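Long-range contacts in phosphoribosylaminoimidazole carboxylase (Treponema denticola, PDB 5C5D), which catalyses the reversible carboxylation of 5-aminoimidazole ribonucleotide (AIR) with CO2 to 4-carboxy-5-aminoimidazole ribonucleotide (CAIR) in de novo purine biosynthesis: residues D[8-14]-D[63-67]; D[13-17]-D[87-91]; D[67-71]-D[98-102]; D[84-88]-D[111-117]. The protein carries 1 engineered substitution. The contacts are given in a common frame with arbitrary orientation. Residues are numbered along the deposited sequence.

Contact 1. Residues D[8-14]-D[63-67]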
# COMPACT_ATOMS: atom_id res chain seq x y z
N LEU D 8 -27.54 -12.93 0.52
CA LEU D 8 -28.03 -11.70 1.15
C LEU D 8 -27.10 -10.54 0.88
O LEU D 8 -25.90 -10.61 1.20
CB LEU D 8 -28.19 -11.91 2.67
CG LEU D 8 -28.54 -10.65 3.44
CD1 LEU D 8 -29.87 -10.04 3.01
CD2 LEU D 8 -28.56 -10.96 4.93
N MET D 9 -27.63 -9.48 0.28
CA MET D 9 -26.81 -8.35 -0.10
C MET D 9 -27.26 -7.09 0.64
O MET D 9 -28.44 -6.94 0.96
CB MET D 9 -26.88 -8.14 -1.61
CG MET D 9 -28.17 -7.53 -2.03
SD MET D 9 -28.36 -7.57 -3.85
CE MET D 9 -28.98 -9.23 -4.05
N GLY D 10 -26.32 -6.18 0.89
CA GLY D 10 -26.59 -5.00 1.67
C GLY D 10 -27.37 -3.96 0.92
O GLY D 10 -28.04 -3.14 1.53
N SER D 11 -27.27 -3.99 -0.40
CA SER D 11 -27.93 -3.01 -1.26
C SER D 11 -28.35 -3.59 -2.59
O SER D 11 -27.65 -4.44 -3.16
CB SER D 11 -26.98 -1.83 -1.51
OG SER D 11 -27.46 -1.01 -2.55
N SER D 12 -29.47 -3.12 -3.11
CA SER D 12 -29.90 -3.54 -4.44
C SER D 12 -28.85 -3.20 -5.49
O SER D 12 -28.87 -3.75 -6.59
CB SER D 12 -31.24 -2.91 -4.81
OG SER D 12 -31.16 -1.50 -4.92
N SER D 13 -27.92 -2.30 -5.17
CA SER D 13 -26.90 -1.94 -6.13
C SER D 13 -25.98 -3.12 -6.41
O SER D 13 -25.26 -3.11 -7.42
CB SER D 13 -26.09 -0.73 -5.64
OG SER D 13 -25.33 -1.03 -4.48
N ASP D 14 -25.99 -4.12 -5.51
CA ASP D 14 -25.17 -5.32 -5.65
C ASP D 14 -25.82 -6.45 -6.44
O ASP D 14 -25.27 -7.55 -6.49
CB ASP D 14 -24.79 -5.91 -4.26
CG ASP D 14 -24.19 -4.90 -3.28
OD1 ASP D 14 -23.22 -4.23 -3.68
OD2 ASP D 14 -24.64 -4.84 -2.09
N ILE D 63 -24.51 -16.59 1.79
CA ILE D 63 -23.44 -15.87 1.09
C ILE D 63 -23.79 -14.40 1.22
O ILE D 63 -24.84 -13.96 0.75
CB ILE D 63 -23.30 -16.30 -0.37
CG1 ILE D 63 -22.96 -17.78 -0.47
CG2 ILE D 63 -22.23 -15.46 -1.07
CD1 ILE D 63 -22.91 -18.30 -1.94
N THR D 64 -22.90 -13.64 1.86
CA THR D 64 -23.17 -12.25 2.20
C THR D 64 -22.34 -11.28 1.38
O THR D 64 -21.14 -11.42 1.25
CB THR D 64 -22.93 -12.03 3.69
OG1 THR D 64 -21.64 -12.59 4.02
CG2 THR D 64 -24.05 -12.71 4.49
N ILE D 65 -23.05 -10.34 0.79
CA ILE D 65 -22.48 -9.38 -0.16
C ILE D 65 -22.64 -7.95 0.31
O ILE D 65 -23.75 -7.46 0.37
CB ILE D 65 -23.17 -9.48 -1.51
CG1 ILE D 65 -23.05 -10.90 -2.07
CG2 ILE D 65 -22.58 -8.52 -2.52
CD1 ILE D 65 -24.05 -11.15 -3.21
N ALA D 66 -21.56 -7.27 0.65
CA ALA D 66 -21.66 -5.88 1.06
C ALA D 66 -20.42 -5.13 0.61
O ALA D 66 -19.30 -5.61 0.83
CB ALA D 66 -21.83 -5.76 2.54
N GLY D 67 -20.64 -3.97 0.00
CA GLY D 67 -19.53 -3.15 -0.43
C GLY D 67 -19.04 -2.23 0.66
O GLY D 67 -19.54 -2.22 1.79
O HOH W 1 -23.42 -3.15 -0.13
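Three backbone hydrogen bonds join the two segments. Leu8 N donates to Ile63 O at 2.9 Å. Ile65 N donates to Leu8 O at 2.9 Å, and Gly10 N donates to Ile65 O, also at 2.9 Å. The last bond holds the chain just where strand 4-9 ends. Beyond it the residues 11-14 turn back, tied by Asp14 N to Ser11 O (2.9 Å) and by Ser11 N to Asp14 OD2 (3.2 Å). A water bridges the segments, donating to Asp14 OD2 and accepting from Gly67 N, each at 2.9 Å. Strands 4-9 and 60-65 are parallel neighbours in the central sheet of an alpha/beta fold with strand order 2-1-3-4-5. Ser11, Asp14 and Gly67 all bind substrate, so the site lies at the C-terminal ends of these strands, as is usual in such folds. Met9 and Ile65 share one face of the sheet, with Met9 CB 3.9 Å from Ile65 CB. Asp14 CB packs on Ile65 CG2 at 3.8 Å. Leu8 and Thr64 point to the other face, where helix 72-79 lies against both. Thr64 OG1 is hydrogen-bonded to Ser73 of that helix. The end of the Met9 side chain touches Met15 and Ala18 of helix 15-27.

Contact 2. Residues D[13-17]-D[87-91]. With EDO (1,2-ethanediol), chain I.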
# COMPACT_ATOMS: atom_id res chain seq x y z
N SER D 13 -27.92 -2.30 -5.17
CA SER D 13 -26.90 -1.94 -6.13
C SER D 13 -25.98 -3.12 -6.41
O SER D 13 -25.26 -3.11 -7.42
CB SER D 13 -26.09 -0.73 -5.64
OG SER D 13 -25.33 -1.03 -4.48
N ASP D 14 -25.99 -4.12 -5.51
CA ASP D 14 -25.17 -5.32 -5.65
C ASP D 14 -25.82 -6.45 -6.44
O ASP D 14 -25.27 -7.55 -6.49
CB ASP D 14 -24.79 -5.91 -4.26
CG ASP D 14 -24.19 -4.90 -3.28
OD1 ASP D 14 -23.22 -4.23 -3.68
OD2 ASP D 14 -24.64 -4.84 -2.09
N MET D 15 -26.96 -6.21 -7.07
CA MET D 15 -27.77 -7.31 -7.61
C MET D 15 -27.01 -8.07 -8.70
O MET D 15 -27.08 -9.30 -8.77
CB MET D 15 -29.10 -6.77 -8.12
CG MET D 15 -30.05 -7.80 -8.71
SD MET D 15 -30.54 -9.10 -7.54
CE MET D 15 -31.45 -8.15 -6.33
N GLY D 16 -26.26 -7.36 -9.53
CA GLY D 16 -25.52 -8.02 -10.60
C GLY D 16 -24.52 -9.04 -10.09
O GLY D 16 -24.36 -10.12 -10.66
N HIS D 17 -23.84 -8.70 -9.00
CA HIS D 17 -22.89 -9.57 -8.33
C HIS D 17 -23.60 -10.79 -7.75
O HIS D 17 -23.19 -11.93 -7.96
CB HIS D 17 -22.18 -8.76 -7.25
CG HIS D 17 -21.05 -9.46 -6.59
ND1 HIS D 17 -19.81 -9.59 -7.19
CD2 HIS D 17 -20.93 -10.01 -5.36
CE1 HIS D 17 -18.99 -10.21 -6.36
NE2 HIS D 17 -19.65 -10.47 -5.23
N CYS D 87 -18.63 -12.72 0.11
CA CYS D 87 -18.19 -12.50 -1.26
C CYS D 87 -18.50 -11.05 -1.60
O CYS D 87 -19.55 -10.76 -2.19
CB CYS D 87 -18.87 -13.47 -2.20
SG CYS D 87 -18.24 -13.34 -3.90
N PRO D 88 -17.60 -10.13 -1.20
CA PRO D 88 -17.88 -8.72 -1.40
C PRO D 88 -17.77 -8.37 -2.89
O PRO D 88 -17.05 -9.06 -3.63
CB PRO D 88 -16.81 -8.03 -0.57
CG PRO D 88 -15.67 -8.97 -0.55
CD PRO D 88 -16.32 -10.34 -0.50
N PRO D 89 -18.47 -7.32 -3.32
CA PRO D 89 -18.33 -6.86 -4.69
C PRO D 89 -16.95 -6.27 -4.89
O PRO D 89 -16.32 -5.84 -3.93
CB PRO D 89 -19.42 -5.79 -4.83
CG PRO D 89 -19.61 -5.25 -3.44
CD PRO D 89 -19.28 -6.40 -2.50
N PRO D 90 -16.46 -6.30 -6.12
CA PRO D 90 -15.10 -5.79 -6.29
C PRO D 90 -15.07 -4.27 -6.25
O PRO D 90 -16.04 -3.62 -6.65
CB PRO D 90 -14.70 -6.34 -7.66
CG PRO D 90 -15.99 -6.48 -8.39
CD PRO D 90 -16.96 -6.95 -7.33
N SER D 91 -13.98 -3.72 -5.74
CA SER D 91 -13.81 -2.28 -5.74
C SER D 91 -12.36 -1.95 -5.91
O SER D 91 -11.50 -2.66 -5.38
CB SER D 91 -14.29 -1.64 -4.44
OG SER D 91 -13.97 -0.26 -4.49
C1 EDO I . -12.92 -5.32 -2.18
O1 EDO I . -13.60 -6.54 -2.45
C2 EDO I . -11.70 -5.33 -3.07
O2 EDO I . -12.07 -5.71 -4.41
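This is a contact between the start of helix 15-27 and the proline-rich loop that follows strand 84-86. It is centred on the His17 side chain. His17 NE2 donates a hydrogen bond to Cys87 O at 3.1 Å, near the plane of the ring. Pro89 sits over one face of the same ring, in a CH-pi contact with its CA 3.8 Å from the ring centroid. Pro90 CD adds to the packing at 3.9 Å from His17 ND1. One turn earlier, Asp14 OD1 lies 3.8 Å from Pro89 CG, which brings the loop beside a substrate-binding residue. Ile65 of strand 60-65 touches Asp14, His17 and Pro89. A 1,2-ethanediol, probably from the crystallisation liquor, binds farther along the loop. Its O1 donates to Pro89 O at 3.2 Å, and its O2 accepts from Ser91 N at 3.1 Å. Pro88, Pro89 and Pro90 have no backbone NH to donate. They offer only backbone carbonyls, and the bond formed runs from the imidazole NH to Cys87 O, with the prolines supplying apolar surface.

Contact 3. Residues D[67-71]-D[98-102]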
# COMPACT_ATOMS: atom_id res chain seq x y z
N GLY D 67 -20.64 -3.97 0.00
CA GLY D 67 -19.53 -3.15 -0.43
C GLY D 67 -19.04 -2.23 0.66
O GLY D 67 -19.54 -2.22 1.79
N ARG D 68 -18.03 -1.42 0.31
CA ARG D 68 -17.42 -0.51 1.24
C ARG D 68 -17.00 -1.28 2.46
O ARG D 68 -16.50 -2.40 2.31
CB ARG D 68 -18.36 0.64 1.54
CG ARG D 68 -18.65 1.38 0.27
CD ARG D 68 -19.42 2.66 0.51
NE ARG D 68 -19.41 3.45 -0.71
CZ ARG D 68 -19.83 4.70 -0.80
NH1 ARG D 68 -20.31 5.32 0.26
NH2 ARG D 68 -19.77 5.33 -1.97
N SER D 69 -17.14 -0.72 3.65
CA SER D 69 -16.81 -1.47 4.85
C SER D 69 -17.88 -2.53 5.10
O SER D 69 -19.04 -2.22 5.39
CB SER D 69 -16.70 -0.53 6.03
OG SER D 69 -16.37 -1.23 7.22
N ASN D 70 -17.47 -3.78 4.97
CA ASN D 70 -18.40 -4.89 5.08
C ASN D 70 -18.68 -5.27 6.53
O ASN D 70 -17.88 -5.96 7.16
CB ASN D 70 -17.85 -6.09 4.34
CG ASN D 70 -18.72 -7.34 4.49
OD1 ASN D 70 -19.84 -7.30 5.01
ND2 ASN D 70 -18.21 -8.45 4.00
N ALA D 71 -19.81 -4.81 7.04
CA ALA D 71 -20.29 -5.21 8.37
C ALA D 71 -21.32 -6.33 8.26
O ALA D 71 -21.58 -7.01 9.25
CB ALA D 71 -20.90 -4.03 9.09
N ASP D 98 -10.98 -2.00 0.71
CA ASP D 98 -12.22 -2.54 1.34
C ASP D 98 -12.10 -4.00 1.71
O ASP D 98 -12.83 -4.49 2.57
CB ASP D 98 -13.43 -2.38 0.41
CG ASP D 98 -13.88 -0.92 0.26
OD1 ASP D 98 -13.82 -0.14 1.26
OD2 ASP D 98 -14.32 -0.53 -0.87
N ILE D 99 -11.19 -4.75 1.07
CA ILE D 99 -11.10 -6.17 1.35
C ILE D 99 -10.74 -6.43 2.81
O ILE D 99 -11.17 -7.45 3.38
CB ILE D 99 -10.09 -6.84 0.41
CG1 ILE D 99 -10.19 -8.37 0.49
CG2 ILE D 99 -8.70 -6.39 0.66
CD1 ILE D 99 -11.57 -8.90 0.18
N TYR D 100 -10.01 -5.52 3.43
CA TYR D 100 -9.59 -5.76 4.83
C TYR D 100 -10.78 -5.80 5.78
O TYR D 100 -10.72 -6.51 6.79
CB TYR D 100 -8.56 -4.74 5.29
CG TYR D 100 -7.29 -4.98 4.55
CD1 TYR D 100 -6.50 -6.08 4.88
CD2 TYR D 100 -6.93 -4.20 3.48
CE1 TYR D 100 -5.37 -6.35 4.21
CE2 TYR D 100 -5.76 -4.48 2.79
CZ TYR D 100 -5.01 -5.57 3.18
OH TYR D 100 -3.84 -5.87 2.50
N SER D 101 -11.86 -5.09 5.46
CA SER D 101 -13.06 -5.16 6.31
C SER D 101 -13.74 -6.52 6.30
O SER D 101 -14.47 -6.85 7.26
CB SER D 101 -14.08 -4.06 5.91
OG SER D 101 -14.70 -4.31 4.65
N SER D 102 -13.57 -7.29 5.24
CA SER D 102 -14.06 -8.67 5.20
C SER D 102 -13.05 -9.63 5.82
O SER D 102 -13.47 -10.65 6.40
CB SER D 102 -14.36 -9.11 3.77
OG SER D 102 -15.42 -8.37 3.17
O HOH W 2 -16.50 -1.72 -1.98
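The second segment begins with Asp98, whose CB points toward the loop 67-71. A water accepts from Arg68 N at 2.8 Å and donates to Asp98 OD2 at 2.7 Å. Asp98 also forms a salt bridge with Arg104 of a neighbouring subunit. Ile99 points away from the loop and packs on Leu113 and Leu115 of the same chain. Ser101 is the main link. Its OG accepts from Asn70 N at 2.8 Å and donates to Asp98 O at 2.8 Å, so one hydroxyl ties the loop backbone to the backbone of Asp98. Ser102 follows, with its OG accepting from Asn70 ND2 at 2.9 Å. Asn70 ND2 is also hydrogen-bonded to Ser73 OG. Asn70 is thus held through both backbone and side chain, and its side chain caps a backbone N at the start of helix 72-79. Gly67 and Ser69 in this loop bind substrate. Ser69 OG bonds to Ser101 O of the same neighbouring subunit, and the reciprocal bond is also made, so the contact lies at a subunit interface. Within the chain, helix 99-103 sits between the loop leading into helix 72-79 and strand 112-113, where Leu113 packs against Ile99 and Ser102.

Contact 4. Residues D[84-88]-D[111-117]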
# COMPACT_ATOMS: atom_id res chain seq x y z
N THR D 84 -21.03 -19.50 6.94
CA THR D 84 -21.35 -18.47 5.97
C THR D 84 -20.14 -18.17 5.12
O THR D 84 -19.02 -18.51 5.47
CB THR D 84 -21.82 -17.16 6.64
OG1 THR D 84 -20.72 -16.47 7.25
CG2 THR D 84 -22.87 -17.43 7.71
N ILE D 85 -20.41 -17.53 4.00
CA ILE D 85 -19.39 -17.15 3.00
C ILE D 85 -19.53 -15.65 2.71
O ILE D 85 -20.62 -15.18 2.41
CB ILE D 85 -19.59 -17.95 1.70
CG1 ILE D 85 -19.42 -19.44 1.94
CG2 ILE D 85 -18.65 -17.46 0.57
CD1 ILE D 85 -19.90 -20.30 0.79
N ALA D 86 -18.43 -14.90 2.81
CA ALA D 86 -18.39 -13.50 2.39
C ALA D 86 -17.90 -13.41 0.97
O ALA D 86 -16.84 -13.94 0.67
CB ALA D 86 -17.48 -12.69 3.28
N CYS D 87 -18.63 -12.72 0.11
CA CYS D 87 -18.19 -12.50 -1.26
C CYS D 87 -18.50 -11.05 -1.60
O CYS D 87 -19.55 -10.76 -2.19
CB CYS D 87 -18.87 -13.47 -2.20
SG CYS D 87 -18.24 -13.34 -3.90
N PRO D 88 -17.60 -10.13 -1.20
CA PRO D 88 -17.88 -8.72 -1.40
C PRO D 88 -17.77 -8.37 -2.89
O PRO D 88 -17.05 -9.06 -3.63
CB PRO D 88 -16.81 -8.03 -0.57
CG PRO D 88 -15.67 -8.97 -0.55
CD PRO D 88 -16.32 -10.34 -0.50
N PRO D 111 -16.70 -16.10 8.87
CA PRO D 111 -17.14 -16.25 7.49
C PRO D 111 -15.99 -16.65 6.58
O PRO D 111 -14.87 -16.18 6.78
CB PRO D 111 -17.67 -14.86 7.14
CG PRO D 111 -16.95 -13.96 8.07
CD PRO D 111 -16.77 -14.69 9.31
N ALA D 112 -16.25 -17.54 5.64
CA ALA D 112 -15.30 -17.90 4.58
C ALA D 112 -15.21 -16.78 3.56
O ALA D 112 -16.20 -16.46 2.93
CB ALA D 112 -15.78 -19.15 3.90
N LEU D 113 -14.03 -16.19 3.35
CA LEU D 113 -13.91 -15.15 2.34
C LEU D 113 -13.48 -15.74 1.00
O LEU D 113 -12.53 -16.53 0.93
CB LEU D 113 -12.88 -14.13 2.78
CG LEU D 113 -12.64 -12.95 1.83
CD1 LEU D 113 -13.91 -12.15 1.50
CD2 LEU D 113 -11.58 -12.08 2.48
N VAL D 114 -14.23 -15.39 -0.05
CA VAL D 114 -13.91 -15.77 -1.43
C VAL D 114 -14.15 -14.57 -2.32
O VAL D 114 -15.19 -13.93 -2.21
CB VAL D 114 -14.76 -16.94 -1.89
CG1 VAL D 114 -14.49 -17.31 -3.33
CG2 VAL D 114 -14.49 -18.16 -1.04
N LEU D 115 -13.21 -14.26 -3.21
CA LEU D 115 -13.38 -13.08 -4.03
C LEU D 115 -14.31 -13.22 -5.22
O LEU D 115 -15.10 -12.31 -5.50
CB LEU D 115 -12.04 -12.61 -4.56
CG LEU D 115 -11.07 -12.03 -3.55
CD1 LEU D 115 -9.91 -11.41 -4.29
CD2 LEU D 115 -11.76 -11.01 -2.68
N GLU D 116 -14.17 -14.29 -5.98
CA GLU D 116 -14.93 -14.39 -7.20
C GLU D 116 -16.30 -15.02 -6.97
O GLU D 116 -16.39 -16.08 -6.34
CB GLU D 116 -14.17 -15.22 -8.22
CG GLU D 116 -12.88 -14.63 -8.77
CD GLU D 116 -13.11 -13.49 -9.72
OE1 GLU D 116 -14.20 -13.41 -10.29
OE2 GLU D 116 -12.18 -12.66 -9.88
N PRO D 117 -17.34 -14.43 -7.54
CA PRO D 117 -18.68 -14.99 -7.39
C PRO D 117 -18.82 -16.44 -7.84
O PRO D 117 -19.50 -17.21 -7.15
CB PRO D 117 -19.55 -14.06 -8.26
CG PRO D 117 -18.63 -13.15 -8.96
CD PRO D 117 -17.34 -13.14 -8.25
O HOH W 3 -15.17 -9.67 -5.39
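The two segments run parallel, with Ile85 paired to Ala112 and Ala86 to Leu113. Three backbone hydrogen bonds alternate between them. Ala112 N donates to Thr84 O at 2.9 Å, Ala86 N to Ala112 O at 2.7 Å, and Val114 N to Ala86 O at 3.1 Å. CA-H...O contacts run alongside, such as Ile85 CA to Ala112 O at 3.3 Å. Past the strands the two segments stay close, with Cys87 CA 3.5 Å from Val114 O. A water donates to both Pro88 O and Leu115 O, each at 2.6 Å. Strands 84-86 and 112-113, with helix 99-103 between them, form a beta-alpha-beta unit at one side of the parallel sheet. Strand 112-113 is the outermost strand on that side within the chain. A neighbouring subunit packs against it, and backbone hydrogen bonds from Leu113 reach that subunit. On one face of the sheet, Ile85 CG1 lies 4.1 Å from Ala112 CB, and both residues touch Leu123 of helix 117-129. On the other face, Leu113 CD1 packs on Ala86 CB at 4.0 Å and on Pro88 CD at 3.6 Å. Leu113 also touches Ser102 and Leu103 of helix 99-103, which packs on this side. Cys87 SG rests 3.9 Å from Pro117 CA at the start of helix 117-129. Thr84 OG1 touches Pro111 CB at 3.5 Å and is hydrogen-bonded to Asp77.

Contacts 1 and 4 are pairs of strands in one sheet. They are joined where strand 60-65 meets strand 84-86, with Thr64 N 2.8 Å from Ile85 O and Thr64 O 3.0 Å from Cys87 N. Contact 2 shares Ser13 and Asp14 with contact 1, and Cys87 and Pro88 with contact 4. Its centre is 6 Å from that of contact 1. Contact 3 continues contact 1 through Gly67 and meets contact 4 where Ser102 CB lies 3.8 Å from Leu113 CD1. Substrate-binding Ser11, Asp14, Gly67 and Ser69 fall in contacts 1 to 3; Lys41 and the engineered Asp38 lie outside. Pro89 CG of contact 2 lies 3.7 Å from Gly67 CA, so the proline loop borders the site.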